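Local atomic coordinates of putative alpha-L-fucosidase (Bacteroides thetaiotaomicron VPI-5482, PDB entry 3GZA), a protein that probably hydrolyses alpha-L-fucosidic linkages, removing terminal L-fucose from glycans as a member of glycoside hydrolase family 29. Residues M178-G183 with T312-L317. Residues are numbered along the deposited sequence; the frame is centred on the assembly and turned at random. Where two conformers were deposited one is given.
Sequences MIWFDG and TLILGL
I314 meets W180 and M178 across the inside of the barrel, where strands 178-181 and 312-317 are not neighbours: W180 and I314, the closest pair of backbone positions, stand 12.0 Å apart from CA to CA, so side chains do all the touching. The I314 bond from CA to CB points toward the other strand, and at CB the side chain branches. CG2, the short branch, comes to 4.2 Å from W180 CZ3, at the margin of contact. The other runs through CG1 with CD1 anti to CA (chi2 -179°), which holds the branch out straight toward the facing strand. There CD1 lies 3.8 Å from W180 CZ3, approaching the indole obliquely, and 4.2 Å from the CE methyl of M178, a selenomethionine. M178 and I314 meet tip to tip, the M178 chain bending at its last torsion (chi3 71°) so that CE rather than SE touches. W180 comes from the opposite direction to I314, its six-membered ring leading; F75 of strand 75-79 also touches both I314 and M178. Farther back on the indole, NE1 hydrogen-bonds a sulfonate oxygen of a bound HEPES molecule, probably from the crystallisation liquor, and Y209 meets the ring edge-to-face. Small, apolar and buried, the contact is characteristic of the interior of a TIM-barrel-type catalytic domain, where inward side chains from separated parallel strands fill the core, here beneath a ligand-occupied pocket.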
HETATM    1  N   MSE A 178      -5.453 -23.985  11.358  1.00 25.36           N
HETATM    2  CA  MSE A 178      -6.649 -23.332  10.872  1.00 25.12           C
HETATM    3  C   MSE A 178      -6.243 -22.079  10.127  1.00 26.21           C
HETATM    4  O   MSE A 178      -5.103 -21.576  10.295  1.00 25.83           O
HETATM    5  CB  MSE A 178      -7.547 -22.854  12.040  1.00 25.78           C
HETATM    6  CG  MSE A 178      -7.021 -21.759  12.885  1.00 24.26           C
HETATM    7 SE   MSE A 178      -8.291 -20.975  14.064  0.75 25.25          SE
HETATM    8  CE  MSE A 178      -8.497 -22.428  15.324  1.00 26.70           C
ATOM      9  N   ILE A 179      -7.188 -21.617   9.311  1.00 25.17           N
ATOM     10  CA  ILE A 179      -7.191 -20.276   8.712  0.50 24.85           C
ATOM     11  C   ILE A 179      -8.474 -19.676   9.288  1.00 25.40           C
ATOM     12  O   ILE A 179      -9.551 -20.252   9.106  1.00 27.04           O
ATOM     13  CB  ILE A 179      -7.251 -20.201   7.189  0.50 24.87           C
ATOM     14  CG1 ILE A 179      -5.918 -20.675   6.565  0.50 23.33           C
ATOM     15  CG2 ILE A 179      -7.620 -18.762   6.747  0.50 25.29           C
ATOM     16  CD1 ILE A 179      -4.677 -19.832   6.857  0.50 24.47           C
ATOM     17  N   TRP A 180      -8.327 -18.558  10.000  1.00 25.01           N
ATOM     18  CA  TRP A 180      -9.401 -17.838  10.659  1.00 24.55           C
ATOM     19  C   TRP A 180      -9.515 -16.472  10.024  1.00 25.19           C
ATOM     20  O   TRP A 180      -8.605 -15.663  10.107  1.00 26.66           O
ATOM     21  CB  TRP A 180      -9.051 -17.653  12.130  1.00 25.08           C
ATOM     22  CG  TRP A 180     -10.028 -16.935  13.050  1.00 24.82           C
ATOM     23  CD1 TRP A 180     -11.098 -16.137  12.707  1.00 25.25           C
ATOM     24  CD2 TRP A 180      -9.952 -16.890  14.482  1.00 25.19           C
ATOM     25  NE1 TRP A 180     -11.717 -15.663  13.821  1.00 26.50           N
ATOM     26  CE2 TRP A 180     -11.033 -16.102  14.930  1.00 24.88           C
ATOM     27  CE3 TRP A 180      -9.089 -17.463  15.426  1.00 27.22           C
ATOM     28  CZ2 TRP A 180     -11.258 -15.852  16.268  1.00 27.45           C
ATOM     29  CZ3 TRP A 180      -9.323 -17.216  16.765  1.00 28.61           C
ATOM     30  CH2 TRP A 180     -10.362 -16.375  17.172  1.00 27.91           C
ATOM     31  N   PHE A 181     -10.642 -16.211   9.397  1.00 24.12           N
ATOM     32  CA  PHE A 181     -10.910 -14.912   8.808  1.00 25.30           C
ATOM     33  C   PHE A 181     -11.715 -14.066   9.773  1.00 25.66           C
ATOM     34  O   PHE A 181     -12.706 -14.560  10.350  1.00 25.82           O
ATOM     35  CB  PHE A 181     -11.687 -15.073   7.527  1.00 24.77           C
ATOM     36  CG  PHE A 181     -10.900 -15.736   6.430  1.00 23.99           C
ATOM     37  CD1 PHE A 181     -10.045 -14.980   5.667  1.00 27.77           C
ATOM     38  CD2 PHE A 181     -11.084 -17.061   6.099  1.00 26.57           C
ATOM     39  CE1 PHE A 181      -9.313 -15.548   4.618  1.00 27.43           C
ATOM     40  CE2 PHE A 181     -10.309 -17.646   5.059  1.00 26.97           C
ATOM     41  CZ  PHE A 181      -9.435 -16.865   4.342  1.00 26.41           C
ATOM     42  N   ASP A 182     -11.310 -12.799   9.947  1.00 25.40           N
ATOM     43  CA  ASP A 182     -12.021 -11.842  10.827  1.00 24.49           C
ATOM     44  C   ASP A 182     -13.449 -11.640  10.396  1.00 25.93           C
ATOM     45  O   ASP A 182     -13.705 -10.939   9.439  1.00 25.39           O
ATOM     46  CB  ASP A 182     -11.249 -10.496  10.800  1.00 26.16           C
ATOM     47  CG  ASP A 182     -11.928  -9.401  11.555  1.00 26.83           C
ATOM     48  OD1 ASP A 182     -12.803  -9.697  12.423  1.00 27.10           O
ATOM     49  OD2 ASP A 182     -11.552  -8.226  11.293  1.00 27.51           O
ATOM     50  N   GLY A 183     -14.378 -12.183  11.155  1.00 24.51           N
ATOM     51  CA  GLY A 183     -15.762 -12.115  10.739  1.00 24.87           C
ATOM     52  C   GLY A 183     -16.094 -12.928   9.516  1.00 25.03           C
ATOM     53  O   GLY A 183     -17.119 -12.695   8.886  1.00 25.79           O
ATOM     54  N   THR A 312     -13.847 -26.179  22.390  1.00 24.47           N
ATOM     55  CA  THR A 312     -12.454 -25.833  22.446  1.00 25.01           C
ATOM     56  C   THR A 312     -12.354 -24.338  22.718  1.00 24.58           C
ATOM     57  O   THR A 312     -13.021 -23.515  22.080  1.00 24.59           O
ATOM     58  CB  THR A 312     -11.712 -26.292  21.206  1.00 24.71           C
ATOM     59  OG1 THR A 312     -11.583 -27.733  21.302  1.00 25.24           O
ATOM     60  CG2 THR A 312     -10.310 -25.620  21.088  1.00 26.03           C
ATOM     61  N   LEU A 313     -11.494 -23.978  23.661  1.00 24.49           N
ATOM     62  CA  LEU A 313     -11.346 -22.624  24.167  1.00 24.02           C
ATOM     63  C   LEU A 313     -10.131 -21.951  23.558  1.00 24.21           C
ATOM     64  O   LEU A 313      -9.014 -22.516  23.581  1.00 25.80           O
ATOM     65  CB  LEU A 313     -11.180 -22.693  25.676  1.00 24.98           C
ATOM     66  CG  LEU A 313     -10.820 -21.418  26.447  1.00 23.67           C
ATOM     67  CD1 LEU A 313     -11.961 -20.359  26.330  1.00 25.94           C
ATOM     68  CD2 LEU A 313     -10.482 -21.685  27.949  1.00 24.85           C
ATOM     69  N   ILE A 314     -10.322 -20.724  23.068  1.00 23.89           N
ATOM     70  CA  ILE A 314      -9.256 -19.930  22.524  1.00 24.89           C
ATOM     71  C   ILE A 314      -9.003 -18.696  23.399  1.00 24.20           C
ATOM     72  O   ILE A 314      -9.904 -17.902  23.595  1.00 24.36           O
ATOM     73  CB  ILE A 314      -9.503 -19.491  21.057  1.00 25.40           C
ATOM     74  CG1 ILE A 314      -9.740 -20.753  20.196  1.00 27.67           C
ATOM     75  CG2 ILE A 314      -8.301 -18.644  20.549  1.00 26.97           C
ATOM     76  CD1 ILE A 314      -9.994 -20.444  18.662  1.00 25.20           C
ATOM     77  N   LEU A 315      -7.791 -18.569  23.911  1.00 24.76           N
ATOM     78  CA  LEU A 315      -7.423 -17.418  24.682  1.00 24.50           C
ATOM     79  C   LEU A 315      -6.757 -16.339  23.837  1.00 26.05           C
ATOM     80  O   LEU A 315      -5.816 -16.642  23.087  1.00 25.87           O
ATOM     81  CB  LEU A 315      -6.446 -17.839  25.798  1.00 24.82           C
ATOM     82  CG  LEU A 315      -6.907 -18.850  26.858  1.00 25.73           C
ATOM     83  CD1 LEU A 315      -5.720 -19.268  27.736  1.00 27.31           C
ATOM     84  CD2 LEU A 315      -8.055 -18.279  27.702  1.00 27.68           C
ATOM     85  N   GLY A 316      -7.182 -15.092  24.003  1.00 25.28           N
ATOM     86  CA  GLY A 316      -6.559 -13.962  23.300  1.00 24.37           C
ATOM     87  C   GLY A 316      -5.423 -13.368  24.083  1.00 22.98           C
ATOM     88  O   GLY A 316      -5.599 -12.756  25.187  1.00 25.24           O
ATOM     89  N   LEU A 317      -4.246 -13.553  23.516  1.00 23.61           N
ATOM     90  CA  LEU A 317      -3.018 -13.083  24.140  1.00 23.04           C
ATOM     91  C   LEU A 317      -2.465 -11.877  23.384  1.00 25.06           C
ATOM     92  O   LEU A 317      -2.650 -11.720  22.181  1.00 26.17           O
ATOM     93  CB  LEU A 317      -2.007 -14.221  24.187  1.00 23.93           C
ATOM     94  CG  LEU A 317      -2.496 -15.501  24.871  1.00 26.15           C
ATOM     95  CD1 LEU A 317      -1.354 -16.527  24.990  1.00 26.93           C
ATOM     96  CD2 LEU A 317      -3.227 -15.222  26.237  1.00 25.21           C
TER